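Local coordinates for two-domain protein containing predicted PHP-like metal-dependent phosphoesterase (Bacteroides vulgatus ATCC 8482, PDB 3E38) that binds zinc ions in a PHP-like domain joined to an Ig-like domain and is probably a metal-dependent phosphoesterase, perhaps acting on nucleic acids, at residues P36-R39 against V40-Y44; R72-D75 against L76-Q80; A236-H240 against E241-G245; P252-E255 against K256-I260. All coordinates share one frame; numbering follows the deposited sequence.

Interaction 1. Residues P36-R39 against V40-Y44; sequences PTVR and VDEAY
With CG anti to its own carbonyl carbon (chi1 -67°) and a second bend at chi2 (-54°), Arg39 runs alongside Glu42, whose CG starts in the same way and whose chain then extends straight. The two side chains point the same way, and Arg39 NH1 reaches Glu42 OE1 at 2.9 Å. This salt bridge, three residues along one helix, is nearly straight at the hydrogen, uses the syn lone pair of the carboxylate oxygen, and approaches the guanidinium at its edge, almost in its plane. A water completes the arrangement, donating to Glu42 OE1 and to the backbone oxygen of Arg39. The second carboxylate oxygen, Glu42 OE2, lies 3.5 Å from Val38 CG1, the two side chains passing at a slant.

The helix, residues 36-45, is the crossover of a beta-alpha-beta unit between parallel strands 17-22 and 50-56 in the PHP-like domain. The guanidinium is also held by the backbone oxygens of zinc ligand His26 and of Gln197, with a weak bond to that of His196, another zinc ligand, while Glu42 OE2 accepts from Ile199 N. Arg39 therefore ties the helix to two metal-bearing loops, with its side chain about 9 Å from a zinc ion.

Along the backbone, Thr37 O takes two donors: Val40 N at 2.9 Å and Asp41 N at 3.0 Å. Glu42 N bonds to Val38 O in the regular helical pattern, and Ala43 N closes the next turn on Arg39 O at 3.2 Å.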
loop_
_atom_site.group_PDB
_atom_site.type_symbol
_atom_site.label_atom_id
_atom_site.label_comp_id
_atom_site.label_asym_id
_atom_site.label_seq_id
_atom_site.Cartn_x
_atom_site.Cartn_y
_atom_site.Cartn_z
ATOM N N PRO B 36 -26.316 8.649 -5.525
ATOM C CA PRO B 36 -26.263 7.525 -6.496
ATOM C C PRO B 36 -25.176 7.588 -7.519
ATOM O O PRO B 36 -24.708 6.542 -7.911
ATOM C CB PRO B 36 -27.638 7.581 -7.159
ATOM C CG PRO B 36 -28.517 8.101 -6.046
ATOM C CD PRO B 36 -27.680 9.229 -5.467
ATOM N N THR B 37 -24.703 8.788 -7.869
ATOM C CA THR B 37 -23.710 8.904 -8.938
ATOM C C THR B 37 -22.357 8.321 -8.489
ATOM O O THR B 37 -21.538 7.842 -9.269
ATOM C CB THR B 37 -23.619 10.307 -9.445
ATOM O OG1 THR B 37 -23.369 11.184 -8.356
ATOM C CG2 THR B 37 -24.973 10.665 -10.095
ATOM N N VAL B 38 -22.177 8.254 -7.197
ATOM C CA VAL B 38 -20.949 7.684 -6.681
ATOM C C VAL B 38 -20.860 6.223 -7.081
ATOM O O VAL B 38 -19.767 5.717 -7.316
ATOM C CB VAL B 38 -20.899 7.774 -5.142
ATOM C CG1 VAL B 38 -19.676 7.082 -4.579
ATOM C CG2 VAL B 38 -20.947 9.190 -4.723
ATOM N N ARG B 39 -21.998 5.533 -7.144
ATOM C CA ARG B 39 -21.929 4.107 -7.463
ATOM C C ARG B 39 -21.423 3.901 -8.891
ATOM O O ARG B 39 -20.872 2.840 -9.229
ATOM C CB ARG B 39 -23.265 3.369 -7.294
ATOM C CG ARG B 39 -23.794 3.257 -5.871
ATOM C CD ARG B 39 -22.765 2.648 -4.952
ATOM N NE ARG B 39 -23.276 2.506 -3.593
ATOM C CZ ARG B 39 -22.515 2.480 -2.498
ATOM N NH1 ARG B 39 -21.191 2.596 -2.589
ATOM N NH2 ARG B 39 -23.082 2.337 -1.308
ATOM N N VAL B 40 -21.603 4.944 -9.693
ATOM C CA VAL B 40 -21.260 4.905 -11.101
ATOM C C VAL B 40 -19.776 5.191 -11.188
ATOM O O VAL B 40 -19.078 4.566 -11.962
ATOM C CB VAL B 40 -22.098 5.902 -12.014
ATOM C CG1 VAL B 40 -21.554 5.876 -13.462
ATOM C CG2 VAL B 40 -23.626 5.580 -11.978
ATOM N N ASP B 41 -19.324 6.168 -10.409
ATOM C CA ASP B 41 -17.898 6.486 -10.333
ATOM C C ASP B 41 -17.069 5.296 -9.874
ATOM O O ASP B 41 -15.981 5.050 -10.379
ATOM C CB ASP B 41 -17.629 7.585 -9.332
ATOM C CG ASP B 41 -18.220 8.901 -9.756
ATOM O OD1 ASP B 41 -18.282 9.102 -10.980
ATOM O OD2 ASP B 41 -18.631 9.683 -8.864
ATOM N N GLU B 42 -17.591 4.602 -8.877
ATOM C CA GLU B 42 -16.888 3.460 -8.289
ATOM C C GLU B 42 -16.758 2.318 -9.268
ATOM O O GLU B 42 -15.698 1.720 -9.375
ATOM C CB GLU B 42 -17.612 2.959 -7.064
ATOM C CG GLU B 42 -17.595 3.972 -5.885
ATOM C CD GLU B 42 -18.477 3.506 -4.715
ATOM O OE1 GLU B 42 -19.425 2.695 -4.936
ATOM O OE2 GLU B 42 -18.245 3.988 -3.592
ATOM N N ALA B 43 -17.834 2.039 -9.986
ATOM C CA ALA B 43 -17.878 0.925 -10.968
ATOM C C ALA B 43 -16.870 1.178 -12.053
ATOM O O ALA B 43 -16.073 0.324 -12.411
ATOM C CB ALA B 43 -19.288 0.735 -11.566
ATOM N N TYR B 44 -16.878 2.400 -12.539
ATOM C CA TYR B 44 -15.929 2.806 -13.558
ATOM C C TYR B 44 -14.514 2.541 -13.073
ATOM O O TYR B 44 -13.696 1.850 -13.699
ATOM C CB TYR B 44 -16.070 4.312 -13.859
ATOM C CG TYR B 44 -15.142 4.763 -14.928
ATOM C CD1 TYR B 44 -15.295 4.301 -16.224
ATOM C CD2 TYR B 44 -14.079 5.619 -14.654
ATOM C CE1 TYR B 44 -14.433 4.681 -17.225
ATOM C CE2 TYR B 44 -13.209 6.030 -15.668
ATOM C CZ TYR B 44 -13.409 5.543 -16.949
ATOM O OH TYR B 44 -12.607 5.902 -17.988
HETATM O O HOH W 1 -20.206 0.994 -7.057
#

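Interaction 2. Residues R72-D75 against L76-Q80; sequences RSFD and LCREQ
One face of the Phe74 ring is covered by Arg78, one turn further along helix 72-83, the crossover of the beta-alpha-beta unit between strands 50-56 and 87-95, while Asp75 OD1 lies at the edge of the ring, in its plane. Arg78 CG sits over the covered face toward the rim, and Arg78 CD lies 3.6 Å from Phe74 CE2. The guanidinium in turn has Phe74 CZ over one of its faces, but its plane is turned 50° from the ring, so the two groups meet at a slant rather than as a parallel stack. A bend at chi3 (77°) carries the end of Arg78 back to the ring.

On another side of the helix, Leu76 CD2 rests over a face of the Arg72 guanidinium, 3.6 Å from Arg72 NH2, while Arg72 NE pairs with Asp65 of a second subunit. The methyl thus packs against a group engaged at the subunit interface.

Backbone support is uneven. Leu76 N bonds to Arg72 O at 3.1 Å, whereas Cys77 N holds Phe74 O at 3.1 Å and reaches Ser73 O only weakly. At the kink, a water bridges the widened turn, donating to Asp75 O at 2.8 Å and accepting from Glu79 N at 3.0 Å.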
loop_
_atom_site.group_PDB
_atom_site.type_symbol
_atom_site.label_atom_id
_atom_site.label_comp_id
_atom_site.label_asym_id
_atom_site.label_seq_id
_atom_site.Cartn_x
_atom_site.Cartn_y
_atom_site.Cartn_z
ATOM N N ARG B 72 -36.250 6.795 -8.743
ATOM C CA ARG B 72 -35.383 7.992 -8.727
ATOM C C ARG B 72 -33.820 7.761 -8.688
ATOM O O ARG B 72 -33.072 8.490 -9.344
ATOM C CB ARG B 72 -35.836 8.910 -7.591
ATOM C CG ARG B 72 -35.121 10.243 -7.497
ATOM C CD ARG B 72 -35.310 11.089 -8.686
ATOM N NE ARG B 72 -34.690 12.403 -8.443
ATOM C CZ ARG B 72 -34.377 13.280 -9.381
ATOM N NH1 ARG B 72 -34.602 12.994 -10.652
ATOM N NH2 ARG B 72 -33.800 14.431 -9.040
ATOM N N SER B 73 -33.295 6.801 -7.929
ATOM C CA SER B 73 -31.828 6.697 -7.892
ATOM C C SER B 73 -31.310 6.236 -9.271
ATOM O O SER B 73 -30.303 6.698 -9.754
ATOM C CB SER B 73 -31.352 5.819 -6.746
ATOM O OG SER B 73 -31.941 4.562 -6.800
ATOM N N PHE B 74 -32.092 5.411 -9.932
ATOM C CA PHE B 74 -31.764 4.966 -11.291
ATOM C C PHE B 74 -31.743 6.169 -12.218
ATOM O O PHE B 74 -30.861 6.374 -13.019
ATOM C CB PHE B 74 -32.793 3.919 -11.765
ATOM C CG PHE B 74 -32.713 3.579 -13.237
ATOM C CD1 PHE B 74 -31.896 2.535 -13.688
ATOM C CD2 PHE B 74 -33.510 4.236 -14.152
ATOM C CE1 PHE B 74 -31.830 2.216 -14.997
ATOM C CE2 PHE B 74 -33.466 3.909 -15.467
ATOM C CZ PHE B 74 -32.598 2.907 -15.902
ATOM N N ASP B 75 -32.745 6.991 -12.093
ATOM C CA ASP B 75 -32.859 8.148 -12.964
ATOM C C ASP B 75 -31.625 9.018 -12.838
ATOM O O ASP B 75 -31.096 9.553 -13.815
ATOM C CB ASP B 75 -34.118 8.978 -12.624
ATOM C CG ASP B 75 -35.437 8.314 -13.067
ATOM O OD1 ASP B 75 -35.449 7.229 -13.722
ATOM O OD2 ASP B 75 -36.492 8.911 -12.746
ATOM N N LEU B 76 -31.147 9.155 -11.620
ATOM C CA LEU B 76 -29.995 10.058 -11.339
ATOM C C LEU B 76 -28.651 9.553 -11.853
ATOM O O LEU B 76 -27.697 10.304 -12.008
ATOM C CB LEU B 76 -29.869 10.287 -9.825
ATOM C CG LEU B 76 -30.940 11.183 -9.221
ATOM C CD1 LEU B 76 -30.974 11.089 -7.721
ATOM C CD2 LEU B 76 -30.681 12.653 -9.693
ATOM N N CYS B 77 -28.589 8.261 -12.106
ATOM C CA CYS B 77 -27.336 7.627 -12.528
ATOM C C CYS B 77 -27.141 7.560 -14.021
ATOM O O CYS B 77 -26.045 7.335 -14.503
ATOM C CB CYS B 77 -27.300 6.161 -12.038
ATOM S SG CYS B 77 -27.056 6.038 -10.306
ATOM N N ARG B 78 -28.224 7.774 -14.742
ATOM C CA ARG B 78 -28.244 7.548 -16.193
ATOM C C ARG B 78 -27.224 8.328 -17.018
ATOM O O ARG B 78 -26.551 7.792 -17.851
ATOM C CB ARG B 78 -29.653 7.806 -16.727
ATOM C CG ARG B 78 -30.685 6.794 -16.169
ATOM C CD ARG B 78 -32.045 6.831 -16.898
ATOM N NE ARG B 78 -31.909 6.134 -18.172
ATOM C CZ ARG B 78 -32.900 5.701 -18.941
ATOM N NH1 ARG B 78 -34.175 5.871 -18.600
ATOM N NH2 ARG B 78 -32.596 5.074 -20.064
ATOM N N GLU B 79 -27.094 9.594 -16.761
ATOM C CA GLU B 79 -26.191 10.414 -17.564
ATOM C C GLU B 79 -24.767 10.052 -17.302
ATOM O O GLU B 79 -23.952 9.987 -18.205
ATOM C CB GLU B 79 -26.379 11.889 -17.226
ATOM C CG GLU B 79 -25.408 12.808 -17.864
ATOM C CD GLU B 79 -25.607 14.263 -17.399
ATOM O OE1 GLU B 79 -26.585 14.526 -16.653
ATOM O OE2 GLU B 79 -24.776 15.131 -17.776
ATOM N N GLN B 80 -24.480 9.802 -16.041
ATOM C CA GLN B 80 -23.131 9.487 -15.632
ATOM C C GLN B 80 -22.748 8.141 -16.207
ATOM O O GLN B 80 -21.637 7.962 -16.674
ATOM C CB GLN B 80 -22.984 9.449 -14.094
ATOM C CG GLN B 80 -21.527 9.408 -13.590
ATOM C CD GLN B 80 -20.776 10.718 -13.915
ATOM O OE1 GLN B 80 -21.239 11.540 -14.712
ATOM N NE2 GLN B 80 -19.621 10.910 -13.286
HETATM O O HOH W 2 -29.136 11.098 -15.140
#

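Interaction 3. Residues A236-H240 against E241-G245; sequences AAYFH and ELLIG
Leu243 packs its CD1 methyl against Tyr238 CB at 3.8 Å, the two side chains crossing at about a right angle on one face of an antiparallel beta hairpin. Strands 236-239 and 242-244 form it, joined by a type II' turn with His240 and Glu241 at its corners. Leu243 CD1 also sits 4.1 Å from the small Ala236 CB, so one leucine branch fills the shallow hollow between alanine and tyrosine.

The opposite face carries Ala237, Phe239, Leu242 and Ile244. Here Ile244 extends CD1 diagonally to Phe239 CB at 4.1 Å, passing beside the low bump of Ala237. Leu242 lies alongside Phe239, pointing the same way, with its CD1 at the edge of the aromatic ring. The tyrosine, on the first face, stacks on His210.

Phe239 and Leu242, like Ala237 and Ile244, are hydrogen-bonded pairs; Tyr238 and Leu243 form the non-hydrogen-bonded pair between them. At the turn, Phe239 CZ lies over the centre of one face of the His240 ring, and His240 NE2 bonds to His172. In the pair farther from the turn, Ile244 N meets Ala237 O at 2.7 Å.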
loop_
_atom_site.group_PDB
_atom_site.type_symbol
_atom_site.label_atom_id
_atom_site.label_comp_id
_atom_site.label_asym_id
_atom_site.label_seq_id
_atom_site.Cartn_x
_atom_site.Cartn_y
_atom_site.Cartn_z
ATOM N N ALA B 236 -20.003 -16.631 -13.163
ATOM C CA ALA B 236 -19.136 -17.125 -12.074
ATOM C C ALA B 236 -19.009 -16.004 -11.080
ATOM O O ALA B 236 -18.838 -14.836 -11.465
ATOM C CB ALA B 236 -17.750 -17.558 -12.569
ATOM N N ALA B 237 -19.150 -16.347 -9.810
ATOM C CA ALA B 237 -18.966 -15.379 -8.721
ATOM C C ALA B 237 -17.475 -15.279 -8.284
ATOM O O ALA B 237 -16.784 -16.248 -8.049
ATOM C CB ALA B 237 -19.883 -15.707 -7.534
ATOM N N TYR B 238 -17.027 -14.048 -8.200
ATOM C CA TYR B 238 -15.683 -13.684 -7.813
ATOM C C TYR B 238 -15.725 -13.017 -6.468
ATOM O O TYR B 238 -16.193 -11.907 -6.310
ATOM C CB TYR B 238 -15.112 -12.742 -8.839
ATOM C CG TYR B 238 -13.666 -12.356 -8.615
ATOM C CD1 TYR B 238 -12.738 -13.255 -8.101
ATOM C CD2 TYR B 238 -13.209 -11.100 -8.996
ATOM C CE1 TYR B 238 -11.441 -12.891 -7.925
ATOM C CE2 TYR B 238 -11.919 -10.754 -8.833
ATOM C CZ TYR B 238 -11.028 -11.631 -8.304
ATOM O OH TYR B 238 -9.684 -11.243 -8.161
ATOM N N PHE B 239 -15.176 -13.746 -5.524
ATOM C CA PHE B 239 -15.239 -13.455 -4.108
ATOM C C PHE B 239 -13.899 -13.630 -3.461
ATOM O O PHE B 239 -13.393 -14.749 -3.361
ATOM C CB PHE B 239 -16.216 -14.465 -3.486
ATOM C CG PHE B 239 -16.259 -14.419 -1.992
ATOM C CD1 PHE B 239 -16.983 -13.435 -1.335
ATOM C CD2 PHE B 239 -15.546 -15.326 -1.241
ATOM C CE1 PHE B 239 -16.996 -13.378 0.011
ATOM C CE2 PHE B 239 -15.587 -15.279 0.121
ATOM C CZ PHE B 239 -16.317 -14.303 0.741
ATOM N N HIS B 240 -13.300 -12.523 -3.023
ATOM C CA HIS B 240 -12.014 -12.633 -2.393
ATOM C C HIS B 240 -11.138 -13.328 -3.421
ATOM O O HIS B 240 -11.056 -12.869 -4.552
ATOM C CB HIS B 240 -12.167 -13.421 -1.084
ATOM C CG HIS B 240 -12.874 -12.633 -0.001
ATOM N ND1 HIS B 240 -12.901 -13.013 1.321
ATOM C CD2 HIS B 240 -13.507 -11.432 -0.049
ATOM C CE1 HIS B 240 -13.583 -12.124 2.025
ATOM N NE2 HIS B 240 -13.965 -11.150 1.217
ATOM N N GLU B 241 -10.536 -14.447 -3.039
ATOM C CA GLU B 241 -9.617 -15.213 -3.918
ATOM C C GLU B 241 -10.329 -16.343 -4.608
ATOM O O GLU B 241 -9.730 -17.091 -5.415
ATOM C CB GLU B 241 -8.381 -15.753 -3.147
ATOM C CG GLU B 241 -7.450 -14.630 -2.686
ATOM C CD GLU B 241 -6.112 -15.094 -2.072
ATOM O OE1 GLU B 241 -5.930 -16.308 -1.767
ATOM O OE2 GLU B 241 -5.237 -14.209 -1.890
ATOM N N LEU B 242 -11.611 -16.486 -4.275
ATOM C CA LEU B 242 -12.400 -17.569 -4.870
ATOM C C LEU B 242 -13.138 -17.145 -6.165
ATOM O O LEU B 242 -13.508 -15.969 -6.368
ATOM C CB LEU B 242 -13.404 -18.128 -3.858
ATOM C CG LEU B 242 -12.939 -18.556 -2.474
ATOM C CD1 LEU B 242 -14.162 -19.070 -1.724
ATOM C CD2 LEU B 242 -11.824 -19.626 -2.571
ATOM N N LEU B 243 -13.269 -18.110 -7.065
ATOM C CA LEU B 243 -14.062 -17.928 -8.263
ATOM C C LEU B 243 -14.969 -19.127 -8.235
ATOM O O LEU B 243 -14.528 -20.264 -8.164
ATOM C CB LEU B 243 -13.229 -17.840 -9.540
ATOM C CG LEU B 243 -14.019 -17.455 -10.796
ATOM C CD1 LEU B 243 -14.405 -15.965 -10.739
ATOM C CD2 LEU B 243 -13.216 -17.731 -12.037
ATOM N N ILE B 244 -16.260 -18.845 -8.207
ATOM C CA ILE B 244 -17.272 -19.867 -8.042
ATOM C C ILE B 244 -18.160 -20.028 -9.264
ATOM O O ILE B 244 -18.735 -19.071 -9.767
ATOM C CB ILE B 244 -18.134 -19.497 -6.827
ATOM C CG1 ILE B 244 -17.206 -19.194 -5.635
ATOM C CG2 ILE B 244 -19.172 -20.614 -6.532
ATOM C CD1 ILE B 244 -17.672 -18.110 -4.695
ATOM N N GLY B 245 -18.264 -21.260 -9.731
ATOM C CA GLY B 245 -19.093 -21.549 -10.894
ATOM C C GLY B 245 -19.119 -22.994 -11.365
ATOM O O GLY B 245 -18.494 -23.867 -10.794
#

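Interaction 4. Residues P252-E255 against K256-I260; sequences PFFE and KCVKI
Two successive carbonyls, Phe253 O and Phe254 O, receive short bonds from Lys256 N and Cys257 N, both at 2.9 Å and running from residue i to i-3 as in a 3-10 turn, while the i to i-4 bonds from Lys256 N to Pro252 O and from Val258 N to Phe254 O are long and weak. Among the side chains, Cys257 SG stands 4.2 Å from the centroid of the Phe253 ring, 31° off its normal, an oblique sulfur-aromatic contact. Phe253 is directed there with CG anti to its backbone N (chi1 -175°).

The weakly bonded last residues of helix 247-257 pass directly into strand 258-265, the first strand of the Ig-like domain. Val258, the first residue of that strand, sets CG2 over one face of the Phe254 ring, offset toward its rim, with Phe254 CE2 4.0 Å away. Tyr339, from strand 335-342 of the same domain, meets the Phe254 ring edge-to-face, and Leu337 and Leu284 also touch it, so the ring lies between the helix end and strands of the beta domain.

Lys256 bends at chi2 (-79°), its CG close to Pro252 O, and its NZ forms a salt bridge with Asp14 in the N-terminal part of the chain.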
loop_
_atom_site.group_PDB
_atom_site.type_symbol
_atom_site.label_atom_id
_atom_site.label_comp_id
_atom_site.label_asym_id
_atom_site.label_seq_id
_atom_site.Cartn_x
_atom_site.Cartn_y
_atom_site.Cartn_z
ATOM N N PRO B 252 -12.723 -24.323 -18.788
ATOM C CA PRO B 252 -12.143 -23.600 -19.909
ATOM C C PRO B 252 -11.582 -22.241 -19.550
ATOM O O PRO B 252 -10.750 -21.703 -20.287
ATOM C CB PRO B 252 -13.335 -23.405 -20.868
ATOM C CG PRO B 252 -14.564 -23.678 -20.046
ATOM C CD PRO B 252 -14.102 -24.741 -19.080
ATOM N N PHE B 253 -12.049 -21.707 -18.430
ATOM C CA PHE B 253 -11.632 -20.338 -17.963
ATOM C C PHE B 253 -10.226 -20.451 -17.416
ATOM O O PHE B 253 -9.337 -19.662 -17.717
ATOM C CB PHE B 253 -12.629 -19.784 -16.930
ATOM C CG PHE B 253 -12.359 -18.378 -16.491
ATOM C CD1 PHE B 253 -12.660 -17.300 -17.319
ATOM C CD2 PHE B 253 -11.835 -18.116 -15.234
ATOM C CE1 PHE B 253 -12.419 -15.988 -16.913
ATOM C CE2 PHE B 253 -11.586 -16.798 -14.827
ATOM C CZ PHE B 253 -11.882 -15.736 -15.676
ATOM N N PHE B 254 -10.010 -21.516 -16.671
ATOM C CA PHE B 254 -8.697 -21.757 -16.084
ATOM C C PHE B 254 -7.685 -21.930 -17.164
ATOM O O PHE B 254 -6.570 -21.481 -17.062
ATOM C CB PHE B 254 -8.669 -23.001 -15.208
ATOM C CG PHE B 254 -7.298 -23.296 -14.646
ATOM C CD1 PHE B 254 -6.772 -22.514 -13.634
ATOM C CD2 PHE B 254 -6.536 -24.356 -15.127
ATOM C CE1 PHE B 254 -5.517 -22.775 -13.108
ATOM C CE2 PHE B 254 -5.257 -24.618 -14.587
ATOM C CZ PHE B 254 -4.767 -23.840 -13.586
ATOM N N GLU B 255 -8.109 -22.609 -18.211
ATOM C CA GLU B 255 -7.239 -22.900 -19.375
ATOM C C GLU B 255 -6.768 -21.598 -20.037
ATOM O O GLU B 255 -5.684 -21.507 -20.605
ATOM C CB GLU B 255 -7.982 -23.807 -20.363
ATOM C CG GLU B 255 -7.147 -24.414 -21.468
ATOM C CD GLU B 255 -6.875 -23.454 -22.606
ATOM O OE1 GLU B 255 -7.832 -22.788 -23.075
ATOM O OE2 GLU B 255 -5.702 -23.389 -23.053
ATOM N N LYS B 256 -7.573 -20.567 -19.894
ATOM C CA LYS B 256 -7.260 -19.256 -20.464
ATOM C C LYS B 256 -6.441 -18.403 -19.494
ATOM O O LYS B 256 -5.849 -17.389 -19.878
ATOM C CB LYS B 256 -8.555 -18.504 -20.749
ATOM C CG LYS B 256 -9.453 -19.150 -21.741
ATOM C CD LYS B 256 -8.981 -18.898 -23.109
ATOM C CE LYS B 256 -10.111 -19.124 -24.079
ATOM N NZ LYS B 256 -9.626 -18.854 -25.441
ATOM N N CYS B 257 -6.404 -18.845 -18.240
ATOM C CA CYS B 257 -5.745 -18.074 -17.151
ATOM C C CYS B 257 -4.255 -18.319 -17.072
ATOM O O CYS B 257 -3.504 -17.521 -16.522
ATOM C CB CYS B 257 -6.354 -18.414 -15.794
ATOM S SG CYS B 257 -7.986 -17.719 -15.499
ATOM N N VAL B 258 -3.858 -19.457 -17.622
ATOM C CA VAL B 258 -2.456 -19.866 -17.592
ATOM C C VAL B 258 -1.959 -20.176 -18.980
ATOM O O VAL B 258 -2.698 -20.595 -19.860
ATOM C CB VAL B 258 -2.196 -21.091 -16.642
ATOM C CG1 VAL B 258 -2.446 -20.705 -15.194
ATOM C CG2 VAL B 258 -3.045 -22.301 -17.053
ATOM N N LYS B 259 -0.691 -19.874 -19.166
ATOM C CA LYS B 259 0.005 -20.198 -20.395
ATOM C C LYS B 259 1.079 -21.182 -20.024
ATOM O O LYS B 259 2.057 -20.836 -19.413
ATOM C CB LYS B 259 0.584 -18.952 -21.048
ATOM C CG LYS B 259 1.390 -19.238 -22.316
ATOM C CD LYS B 259 1.716 -17.948 -23.084
ATOM C CE LYS B 259 2.523 -16.943 -22.238
ATOM N NZ LYS B 259 2.875 -15.689 -22.970
ATOM N N ILE B 260 0.834 -22.431 -20.354
ATOM C CA ILE B 260 1.755 -23.524 -20.086
ATOM C C ILE B 260 2.571 -23.831 -21.316
ATOM O O ILE B 260 2.038 -24.054 -22.388
ATOM C CB ILE B 260 0.993 -24.817 -19.726
ATOM C CG1 ILE B 260 0.081 -24.570 -18.531
ATOM C CG2 ILE B 260 1.976 -25.966 -19.473
ATOM C CD1 ILE B 260 -1.046 -25.570 -18.417
#

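The four contacts follow one another along the chain without overlap. Interactions 1 and 2 lie on neighbouring crossover helices of the PHP-like domain, their centres 10 Å apart, and they touch: Asp41 OD1 probably bonds to Gln80 NE2, and Val40 packs on Gln80. Interaction 3, about 22 Å from interaction 1 between centres, is a hairpin of the large mixed sheet, whose second strand also bonds through its backbone to Ile330 of the Ig-like domain. Strand 242-244 then leads to helix 247-257 and interaction 4, centred 16 Å away, where Leu243 packs on Phe253. Hairpin and helix thus connect the zinc-binding and Ig-like domains directly. Interactions 2 and 4 have centres 38 Å apart.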